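PDB 2IZP: translocator protein BipD, which is required for invasion of epithelial cells and survival inside host cells, and probably regulates secretion of the effectors BipB and BipC and their insertion into the target membrane. Local coordinates for residues 189-194 with 223-228; 52-57 with 153-158; 138-143 with 202-207; 179-184 with 231-236. All coordinates share one frame; numbering follows the deposited sequence.

From the N terminus, 52-57 at the end of helix 41-56 meets 153-158, so contact 2 closes the longest loop and ties the N-terminal helices to the predicted coiled coil. Helix 123-160 leaves a second segment, 138-143, inside that loop. It pairs with 202-207, so contact 3 crosses contact 2. Contact 4 opens at 179-184 and closes at 231-236, with contact 1 (189-194 with 223-228) nested inside it, and contact 3 crosses both. Contacts 1 and 4 share helix 226-232 and touch through Leu228 O and Ile184 CG2. Contact 2 touches each of them but lies about 25 Å, centre to centre, from contact 3.

Contact 1: residues 189-194 with 223-228; sequences DHLPTM and INPDKL
Leu191 and Ile223 form the middle of an apolar patch in which segments 189-194 and 223-228 meet almost entirely through side chains. It packs the loop leading from helix 177-189 into edge strand 194-195 against the exit of central strand 220-223 into helix 226-232. Leu191 CD1 lies 3.3 Å from the backbone Ile223 O and 4.1 Å from Ile223 CG2. The same methyl meets Pro225 CB at 3.9 Å, the two side chains standing roughly perpendicular. The leucine's other methyl, Leu191 CD2, is 4.1 Å from Leu228 CD1, the two side chains sliding past each other in opposite senses.

Ile223 divides its two branches between partners. With CG1 beside the backbone N (chi1 -75°), CD1 is carried to Pro192 and Met194, while CG2 stays with Leu191. Ile223 CD1 presses tightly on Pro192 CG at 3.3 Å. It also receives Met194 CE at 3.6 Å, the bent methionine chain crossing the isoleucine obliquely.

Helix 123-160 covers part of this patch, its Tyr150 touching Leu191, Pro192 and Ile223. Leu228 packs between Val154 of that helix, Ile261 of helix 244-293 and the end of helix 177-189, and Met194 pairs through its backbone with Val221 of strand 220-223.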
# COMPACT_ATOMS: atom_id res chain seq x y z
N ASP A 189 -16.18 -8.93 1.18
CA ASP A 189 -16.15 -10.10 2.06
C ASP A 189 -14.74 -10.66 2.19
O ASP A 189 -14.38 -11.28 3.19
CB ASP A 189 -17.10 -11.19 1.55
CG ASP A 189 -18.55 -10.79 1.74
OD1 ASP A 189 -19.44 -11.29 1.03
OD2 ASP A 189 -18.80 -9.92 2.61
N HIS A 190 -13.93 -10.42 1.16
CA HIS A 190 -12.56 -10.94 1.17
C HIS A 190 -11.56 -9.78 1.08
O HIS A 190 -10.59 -9.79 0.34
CB HIS A 190 -12.37 -11.94 0.03
CG HIS A 190 -13.45 -12.98 -0.02
ND1 HIS A 190 -13.49 -14.06 0.83
CD2 HIS A 190 -14.54 -13.10 -0.82
CE1 HIS A 190 -14.56 -14.80 0.56
NE2 HIS A 190 -15.21 -14.23 -0.44
N LEU A 191 -11.85 -8.77 1.89
CA LEU A 191 -10.96 -7.62 2.03
C LEU A 191 -9.66 -8.08 2.68
O LEU A 191 -9.73 -8.84 3.66
CB LEU A 191 -11.63 -6.55 2.87
CG LEU A 191 -12.44 -5.45 2.20
CD1 LEU A 191 -12.76 -4.35 3.20
CD2 LEU A 191 -11.69 -4.89 1.00
N PRO A 192 -8.51 -7.64 2.18
CA PRO A 192 -7.22 -8.10 2.69
C PRO A 192 -7.02 -7.76 4.17
O PRO A 192 -7.23 -6.61 4.57
CB PRO A 192 -6.20 -7.32 1.85
CG PRO A 192 -6.96 -6.14 1.34
CD PRO A 192 -8.36 -6.65 1.10
N THR A 193 -6.61 -8.75 4.94
CA THR A 193 -6.37 -8.61 6.37
C THR A 193 -4.87 -8.47 6.65
O THR A 193 -4.07 -9.22 6.09
CB THR A 193 -6.90 -9.80 7.19
OG1 THR A 193 -8.32 -9.85 7.09
CG2 THR A 193 -6.57 -9.62 8.67
N MET A 194 -4.54 -7.51 7.50
CA MET A 194 -3.15 -7.21 7.82
C MET A 194 -2.85 -7.46 9.29
O MET A 194 -3.74 -7.40 10.15
CB MET A 194 -2.83 -5.78 7.38
CG MET A 194 -2.55 -5.65 5.89
SD MET A 194 -3.27 -4.21 5.09
CE MET A 194 -4.94 -4.77 4.77
N ILE A 223 -9.26 -2.93 6.38
CA ILE A 223 -9.61 -1.81 5.53
C ILE A 223 -11.07 -1.43 5.68
O ILE A 223 -11.95 -2.28 5.58
CB ILE A 223 -9.31 -2.15 4.05
CG1 ILE A 223 -7.83 -2.13 3.70
CG2 ILE A 223 -10.12 -1.25 3.13
CD1 ILE A 223 -7.40 -3.16 2.69
N ASN A 224 -11.33 -0.15 5.91
CA ASN A 224 -12.69 0.36 6.01
C ASN A 224 -13.44 0.19 4.69
O ASN A 224 -13.14 0.89 3.72
CB ASN A 224 -12.66 1.84 6.39
CG ASN A 224 -14.03 2.39 6.71
OD1 ASN A 224 -15.04 1.95 6.15
ND2 ASN A 224 -14.08 3.37 7.60
N PRO A 225 -14.42 -0.71 4.64
CA PRO A 225 -15.23 -0.90 3.44
C PRO A 225 -16.26 0.19 3.19
O PRO A 225 -17.07 0.07 2.26
CB PRO A 225 -15.95 -2.22 3.72
CG PRO A 225 -16.06 -2.26 5.21
CD PRO A 225 -14.80 -1.62 5.73
N ASP A 226 -16.26 1.27 3.97
CA ASP A 226 -17.22 2.36 3.76
C ASP A 226 -17.36 2.85 2.33
O ASP A 226 -18.49 3.05 1.84
CB ASP A 226 -16.85 3.51 4.70
CG ASP A 226 -15.87 4.54 4.18
OD1 ASP A 226 -16.19 5.74 4.33
OD2 ASP A 226 -14.79 4.19 3.65
N LYS A 227 -16.30 3.08 1.57
CA LYS A 227 -16.47 3.62 0.21
C LYS A 227 -17.05 2.59 -0.75
O LYS A 227 -17.78 2.93 -1.69
CB LYS A 227 -15.13 4.13 -0.33
CG LYS A 227 -14.53 5.26 0.49
CD LYS A 227 -13.63 6.15 -0.34
CE LYS A 227 -12.61 6.87 0.52
NZ LYS A 227 -13.20 7.40 1.78
N LEU A 228 -16.72 1.33 -0.54
CA LEU A 228 -17.27 0.24 -1.34
C LEU A 228 -18.77 0.06 -1.07
O LEU A 228 -19.54 -0.36 -1.93
CB LEU A 228 -16.51 -1.06 -1.05
CG LEU A 228 -15.02 -1.06 -1.39
CD1 LEU A 228 -14.29 -2.24 -0.75
CD2 LEU A 228 -14.81 -1.09 -2.90

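Contact 2: residues 52-57 with 153-158; sequences DEFASL and SVADVM
Phe54 and Leu57, at the end of helix 41-56, pack against Val154, Ala155 and Met158 on one side of helix 123-160. The contact joins the N-terminal helical hairpin, built from helices 41-56 and 75-103, to the predicted coiled coil. This is consistent with the N-terminal domain's part as an intramolecular chaperone that covers coiled-coil residues.

Phe54 CB leaves its backbone alongside the opposing helix rather than straight at it. CG lies anti to the backbone N (chi1 -171°), which carries the ring across the gap. Along the nearer side of the ring, CD1 comes first, 3.9 Å from Ala155 CB. CE1 follows at 3.4 Å from Val154 CG1, and CZ at the tip meets that same methyl at 3.6 Å. Val154 thus sits at the ring edge, near its plane, with CG1 against two ring carbons.

The ring is also held from outside the two segments: it stacks with Phe151 and makes a cation-pi contact with Lys258 of helix 244-293, whose NZ donates a hydrogen bond to Phe54 O.

Leu57, just past the helix, makes the second contact through a single methyl. Its CD1 lies 3.7 Å from Ala155 CB, beside the position taken by Phe54, and reaches Met158 CB at 3.9 Å, while the end of the methionine chain leads away.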
# COMPACT_ATOMS: atom_id res chain seq x y z
N ASP A 52 -1.70 5.40 -11.37
CA ASP A 52 -1.91 5.82 -12.75
C ASP A 52 -2.87 4.85 -13.44
O ASP A 52 -3.76 5.25 -14.17
CB ASP A 52 -0.62 5.88 -13.55
CG ASP A 52 0.40 6.88 -13.06
OD1 ASP A 52 0.09 8.08 -13.01
OD2 ASP A 52 1.52 6.44 -12.72
N GLU A 53 -2.66 3.55 -13.21
CA GLU A 53 -3.57 2.59 -13.84
C GLU A 53 -4.99 2.80 -13.30
O GLU A 53 -5.93 3.08 -14.04
CB GLU A 53 -3.11 1.16 -13.61
CG GLU A 53 -3.73 0.17 -14.61
CD GLU A 53 -3.75 0.72 -16.02
OE1 GLU A 53 -2.72 0.59 -16.72
OE2 GLU A 53 -4.78 1.28 -16.44
N PHE A 54 -5.11 2.69 -11.99
CA PHE A 54 -6.39 2.84 -11.32
C PHE A 54 -7.09 4.12 -11.73
O PHE A 54 -8.32 4.18 -11.81
CB PHE A 54 -6.18 2.78 -9.81
CG PHE A 54 -7.46 2.71 -9.00
CD1 PHE A 54 -7.99 1.48 -8.62
CD2 PHE A 54 -8.13 3.86 -8.61
CE1 PHE A 54 -9.15 1.41 -7.89
CE2 PHE A 54 -9.29 3.79 -7.88
CZ PHE A 54 -9.80 2.56 -7.51
N ALA A 55 -6.32 5.17 -12.03
CA ALA A 55 -6.97 6.39 -12.48
C ALA A 55 -7.40 6.32 -13.95
O ALA A 55 -8.23 7.14 -14.38
CB ALA A 55 -6.06 7.59 -12.27
N SER A 56 -6.88 5.38 -14.73
CA SER A 56 -7.13 5.38 -16.17
C SER A 56 -8.41 4.63 -16.48
O SER A 56 -9.08 4.76 -17.50
CB SER A 56 -5.92 4.80 -16.90
OG SER A 56 -5.80 3.41 -16.69
N LEU A 57 -8.75 3.80 -15.49
CA LEU A 57 -10.05 3.15 -15.43
C LEU A 57 -11.16 4.14 -15.74
O LEU A 57 -11.17 5.24 -15.19
CB LEU A 57 -10.27 2.53 -14.04
CG LEU A 57 -9.30 1.37 -13.79
CD1 LEU A 57 -9.74 0.54 -12.61
CD2 LEU A 57 -9.19 0.55 -15.07
N SER A 153 -8.18 -5.37 -6.16
CA SER A 153 -9.53 -5.93 -6.16
C SER A 153 -10.53 -4.93 -6.71
O SER A 153 -11.31 -5.23 -7.62
CB SER A 153 -9.92 -6.37 -4.75
OG SER A 153 -9.18 -7.53 -4.39
N VAL A 154 -10.50 -3.71 -6.16
CA VAL A 154 -11.43 -2.69 -6.66
C VAL A 154 -11.28 -2.48 -8.15
O VAL A 154 -12.26 -2.31 -8.87
CB VAL A 154 -11.22 -1.34 -5.94
CG1 VAL A 154 -11.91 -0.23 -6.71
CG2 VAL A 154 -11.73 -1.44 -4.51
N ALA A 155 -10.03 -2.48 -8.62
CA ALA A 155 -9.81 -2.26 -10.05
C ALA A 155 -10.28 -3.47 -10.84
O ALA A 155 -10.67 -3.40 -12.00
CB ALA A 155 -8.35 -1.96 -10.34
N ASP A 156 -10.24 -4.63 -10.19
CA ASP A 156 -10.77 -5.81 -10.88
C ASP A 156 -12.27 -5.62 -11.07
O ASP A 156 -12.86 -5.92 -12.11
CB ASP A 156 -10.42 -7.05 -10.09
CG ASP A 156 -11.03 -8.35 -10.58
OD1 ASP A 156 -11.01 -8.63 -11.79
OD2 ASP A 156 -11.52 -9.11 -9.71
N VAL A 157 -12.92 -5.07 -10.04
CA VAL A 157 -14.37 -4.88 -10.14
C VAL A 157 -14.71 -3.82 -11.16
O VAL A 157 -15.56 -4.00 -12.04
CB VAL A 157 -15.00 -4.53 -8.78
CG1 VAL A 157 -16.25 -5.36 -8.58
CG2 VAL A 157 -14.06 -4.77 -7.60
N MET A 158 -14.04 -2.67 -11.16
CA MET A 158 -14.33 -1.63 -12.14
C MET A 158 -14.18 -2.11 -13.58
O MET A 158 -14.70 -1.45 -14.49
CB MET A 158 -13.42 -0.41 -11.94
CG MET A 158 -13.45 0.16 -10.53
SD MET A 158 -14.92 1.16 -10.21
CE MET A 158 -15.38 0.48 -8.61

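Contact 3: residues 138-143 with 202-207; sequences DAYATI and IARWRK
Arg204 is the first residue along helix 202-209 to approach helix 123-160: its NH2 stands 4.3 Å from Tyr140 CE1, a loose approach. The firmer hold on the guanidinium is Asp136, whose OD1 forms a salt bridge with NH1. On its way there the group passes over one face of the neighbouring indole, Arg204 CZ lying 3.3 Å above the plane near the rim of Trp205.

Trp205 comes next and carries most of the contact. Its CG is anti to the carbonyl carbon (chi1 -73°), and the benzo half of the indole reaches across to three side chains. CH2 meets Ala139 CB at 3.3 Å, a snug fit against the smallest of them. CZ3 lies 3.9 Å from Tyr140 CE1, over one face of the tyrosine. The two six-membered rings have centroids 5.5 Å apart, with planes inclined at 58°, an oblique pairing. Ile143 CD1 touches CZ3 as well, also at 3.9 Å.

One turn later in the helix, Glu208 takes a weak hydrogen bond from Tyr140 OH.

The contact thus packs short helix 202-209 on the predicted coiled-coil helix 123-160, with Ile215 of strand 213-215 also touching Trp205. The helix axes stay 13.2 Å apart, crossing at -43°, and the indole is the main bridge between them. Adhesion here is therefore chiefly apolar, with the charged Arg204 and its carboxylate partner bordering the buried aromatic centre.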
# COMPACT_ATOMS: atom_id res chain seq x y z
N ASP A 138 8.75 -3.92 8.24
CA ASP A 138 7.77 -4.99 8.09
C ASP A 138 6.36 -4.44 7.98
O ASP A 138 5.60 -4.68 7.04
CB ASP A 138 7.88 -5.95 9.28
CG ASP A 138 9.10 -6.85 9.24
OD1 ASP A 138 9.61 -7.21 10.33
OD2 ASP A 138 9.57 -7.20 8.13
N ALA A 139 6.02 -3.66 9.01
CA ALA A 139 4.69 -3.09 9.14
C ALA A 139 4.32 -2.33 7.87
O ALA A 139 3.29 -2.67 7.26
CB ALA A 139 4.61 -2.22 10.38
N TYR A 140 5.12 -1.35 7.46
CA TYR A 140 4.74 -0.64 6.22
C TYR A 140 4.70 -1.63 5.07
O TYR A 140 3.86 -1.55 4.17
CB TYR A 140 5.68 0.52 5.92
CG TYR A 140 5.25 1.84 6.53
CD1 TYR A 140 5.83 2.28 7.71
CD2 TYR A 140 4.28 2.63 5.94
CE1 TYR A 140 5.46 3.48 8.29
CE2 TYR A 140 3.89 3.83 6.51
CZ TYR A 140 4.49 4.25 7.68
OH TYR A 140 4.12 5.45 8.26
N ALA A 141 5.60 -2.61 5.06
CA ALA A 141 5.49 -3.58 3.96
C ALA A 141 4.16 -4.33 4.03
O ALA A 141 3.45 -4.45 3.04
CB ALA A 141 6.65 -4.55 3.97
N THR A 142 3.78 -4.84 5.21
CA THR A 142 2.50 -5.57 5.22
C THR A 142 1.32 -4.68 4.85
O THR A 142 0.54 -5.01 3.95
CB THR A 142 2.27 -6.27 6.57
OG1 THR A 142 2.24 -5.34 7.66
CG2 THR A 142 3.44 -7.21 6.85
N ILE A 143 1.17 -3.54 5.49
CA ILE A 143 0.13 -2.57 5.17
C ILE A 143 0.05 -2.19 3.70
O ILE A 143 -1.03 -2.14 3.10
CB ILE A 143 0.36 -1.28 5.99
CG1 ILE A 143 0.72 -1.59 7.44
CG2 ILE A 143 -0.82 -0.34 5.88
CD1 ILE A 143 0.49 -0.45 8.40
N ILE A 202 0.10 0.22 18.46
CA ILE A 202 -1.14 0.28 17.71
C ILE A 202 -1.74 1.69 17.72
O ILE A 202 -2.24 2.17 16.71
CB ILE A 202 -2.19 -0.70 18.27
CG1 ILE A 202 -1.85 -2.18 18.09
CG2 ILE A 202 -3.55 -0.40 17.65
CD1 ILE A 202 -0.71 -2.69 18.93
N ALA A 203 -1.66 2.35 18.87
CA ALA A 203 -2.09 3.73 19.01
C ALA A 203 -1.41 4.65 18.01
O ALA A 203 -2.04 5.56 17.47
CB ALA A 203 -1.81 4.23 20.42
N ARG A 204 -0.12 4.43 17.77
CA ARG A 204 0.62 5.30 16.85
C ARG A 204 0.25 5.00 15.40
O ARG A 204 0.32 5.86 14.53
CB ARG A 204 2.13 5.13 17.05
CG ARG A 204 2.97 5.44 15.83
CD ARG A 204 3.43 4.15 15.14
NE ARG A 204 4.26 4.41 13.97
CZ ARG A 204 5.28 3.64 13.61
NH1 ARG A 204 5.62 2.58 14.31
NH2 ARG A 204 5.99 3.94 12.53
N TRP A 205 -0.14 3.75 15.17
CA TRP A 205 -0.48 3.22 13.86
C TRP A 205 -1.89 3.58 13.45
O TRP A 205 -2.19 3.85 12.28
CB TRP A 205 -0.29 1.71 13.88
CG TRP A 205 1.15 1.27 13.89
CD1 TRP A 205 1.86 0.79 14.95
CD2 TRP A 205 2.05 1.25 12.77
NE1 TRP A 205 3.14 0.49 14.57
CE2 TRP A 205 3.29 0.76 13.23
CE3 TRP A 205 1.92 1.61 11.43
CZ2 TRP A 205 4.40 0.62 12.40
CZ3 TRP A 205 3.03 1.47 10.61
CH2 TRP A 205 4.25 0.98 11.09
N ARG A 206 -2.82 3.62 14.41
CA ARG A 206 -4.18 3.99 14.02
C ARG A 206 -4.21 5.47 13.64
O ARG A 206 -4.81 5.85 12.63
CB ARG A 206 -5.17 3.66 15.14
CG ARG A 206 -5.05 2.23 15.63
CD ARG A 206 -6.36 1.68 16.16
NE ARG A 206 -6.55 1.91 17.59
CZ ARG A 206 -6.76 0.99 18.52
NH1 ARG A 206 -6.80 -0.29 18.19
NH2 ARG A 206 -6.92 1.33 19.79
N LYS A 207 -3.56 6.30 14.43
CA LYS A 207 -3.49 7.73 14.12
C LYS A 207 -2.78 8.00 12.79
O LYS A 207 -3.23 8.86 12.04
CB LYS A 207 -2.79 8.48 15.26
CG LYS A 207 -2.98 9.98 15.23
CD LYS A 207 -4.10 10.44 16.15
CE LYS A 207 -4.45 11.91 15.93
NZ LYS A 207 -5.93 12.11 15.84

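Contact 4: residues 179-184 with 231-236; sequences KIKALI and MRDSLP
Ile180, Ile184 and Leu235 make the tight half of this contact between helix 177-189 and the type I beta turn Arg232 to Leu235 that follows helix 226-232. Leu235 lies across Ile180 at about a right angle, and both of its methyls are engaged: CD1 is 3.3 Å from Ile180 CG2, and CD2 is 3.5 Å from Ile180 CD1, both closer than usual for carbons. Ile184 comes to Leu235 tip to tip, CD1 to CD1, at 3.6 Å. With CG2 anti to its backbone N, Ile184 sets that second branch 3.7 Å from Arg232 CB. Ile175 of strand 172-175 touches Ile180 and Leu235, extending the apolar layer.

The outer side is polar and looser. Lys181 lays its aliphatic part along Leu235, then bends at chi3 and chi4 (94° and 99°) so that NZ curls back to donate to Arg232 O at 3.1 Å, tilted 32° from the carbonyl plane. Arg232 turns its guanidinium edge to the next residue in a salt bridge within the segment, NE at 3.0 Å and NH2 at 3.2 Å both reaching the single atom Asp233 OD2.

Asp233 OD2 also lies 4.4 Å from Lys181 NZ, beyond a salt bridge. The carboxylate would probably ease the crowding of the two cations, while the ammonium group, bound to a carbonyl at the helix C terminus, should be favoured by the helix dipole.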
# COMPACT_ATOMS: atom_id res chain seq x y z
N LYS A 179 -26.25 -7.49 -10.17
CA LYS A 179 -25.05 -8.30 -10.38
C LYS A 179 -23.80 -7.53 -9.98
O LYS A 179 -22.91 -8.12 -9.36
CB LYS A 179 -24.98 -8.74 -11.84
CG LYS A 179 -25.99 -9.84 -12.18
CD LYS A 179 -25.38 -11.21 -11.97
CE LYS A 179 -25.72 -12.16 -13.11
NZ LYS A 179 -25.77 -13.58 -12.64
N ILE A 180 -23.74 -6.24 -10.32
CA ILE A 180 -22.60 -5.44 -9.88
C ILE A 180 -22.56 -5.37 -8.36
O ILE A 180 -21.48 -5.42 -7.78
CB ILE A 180 -22.60 -4.01 -10.46
CG1 ILE A 180 -22.48 -3.93 -11.98
CG2 ILE A 180 -21.49 -3.20 -9.81
CD1 ILE A 180 -22.97 -2.65 -12.62
N LYS A 181 -23.72 -5.27 -7.70
CA LYS A 181 -23.71 -5.25 -6.23
C LYS A 181 -22.99 -6.49 -5.69
O LYS A 181 -22.33 -6.40 -4.65
CB LYS A 181 -25.11 -5.19 -5.63
CG LYS A 181 -25.82 -3.86 -5.82
CD LYS A 181 -27.26 -3.90 -5.35
CE LYS A 181 -27.40 -3.43 -3.91
NZ LYS A 181 -27.83 -2.01 -3.81
N ALA A 182 -23.14 -7.58 -6.42
CA ALA A 182 -22.56 -8.88 -6.17
C ALA A 182 -21.04 -8.81 -6.20
O ALA A 182 -20.34 -9.22 -5.28
CB ALA A 182 -23.04 -9.89 -7.19
N LEU A 183 -20.53 -8.28 -7.31
CA LEU A 183 -19.09 -8.09 -7.43
C LEU A 183 -18.55 -7.25 -6.29
O LEU A 183 -17.53 -7.55 -5.67
CB LEU A 183 -18.80 -7.44 -8.78
CG LEU A 183 -19.21 -8.24 -10.01
CD1 LEU A 183 -19.36 -7.34 -11.23
CD2 LEU A 183 -18.19 -9.34 -10.28
N ILE A 184 -19.23 -6.14 -5.99
CA ILE A 184 -18.66 -5.23 -4.99
C ILE A 184 -18.63 -5.91 -3.63
O ILE A 184 -17.65 -5.81 -2.90
CB ILE A 184 -19.43 -3.91 -4.93
CG1 ILE A 184 -19.31 -3.11 -6.24
CG2 ILE A 184 -18.98 -3.07 -3.74
CD1 ILE A 184 -20.24 -1.92 -6.31
N MET A 231 -20.66 2.70 -2.98
CA MET A 231 -20.71 2.34 -4.40
C MET A 231 -21.75 1.25 -4.61
O MET A 231 -22.51 1.27 -5.58
CB MET A 231 -19.31 1.94 -4.88
CG MET A 231 -18.31 3.08 -4.66
SD MET A 231 -16.65 2.73 -5.26
CE MET A 231 -15.97 1.81 -3.92
N ARG A 232 -21.78 0.30 -3.67
CA ARG A 232 -22.66 -0.85 -3.72
C ARG A 232 -24.12 -0.44 -3.57
O ARG A 232 -25.00 -0.85 -4.33
CB ARG A 232 -22.33 -1.87 -2.62
CG ARG A 232 -23.12 -3.16 -2.81
CD ARG A 232 -23.22 -3.96 -1.52
NE ARG A 232 -23.93 -3.22 -0.48
CZ ARG A 232 -23.64 -3.46 0.80
NH1 ARG A 232 -22.71 -4.36 1.06
NH2 ARG A 232 -24.26 -2.81 1.77
N ASP A 233 -24.36 0.40 -2.57
CA ASP A 233 -25.71 0.91 -2.36
C ASP A 233 -26.16 1.92 -3.40
O ASP A 233 -27.26 2.47 -3.31
CB ASP A 233 -25.78 1.54 -0.96
CG ASP A 233 -25.76 0.46 0.12
OD1 ASP A 233 -25.97 0.80 1.30
OD2 ASP A 233 -25.54 -0.72 -0.24
N SER A 234 -25.33 2.17 -4.41
CA SER A 234 -25.68 3.17 -5.42
C SER A 234 -26.30 2.54 -6.66
O SER A 234 -26.81 3.19 -7.58
CB SER A 234 -24.41 3.92 -5.82
OG SER A 234 -24.68 4.95 -6.74
N LEU A 235 -26.23 1.22 -6.72
CA LEU A 235 -26.62 0.54 -7.95
C LEU A 235 -28.12 0.29 -8.01
O LEU A 235 -28.75 0.17 -6.95
CB LEU A 235 -25.85 -0.78 -8.07
CG LEU A 235 -24.38 -0.61 -8.47
CD1 LEU A 235 -23.52 -1.63 -7.74
CD2 LEU A 235 -24.23 -0.73 -9.98
N PRO A 236 -28.66 0.22 -9.21
CA PRO A 236 -30.08 -0.12 -9.37
C PRO A 236 -30.20 -1.64 -9.44
O PRO A 236 -29.18 -2.32 -9.43
CB PRO A 236 -30.42 0.53 -10.70
CG PRO A 236 -29.16 0.31 -11.49
CD PRO A 236 -28.02 0.41 -10.52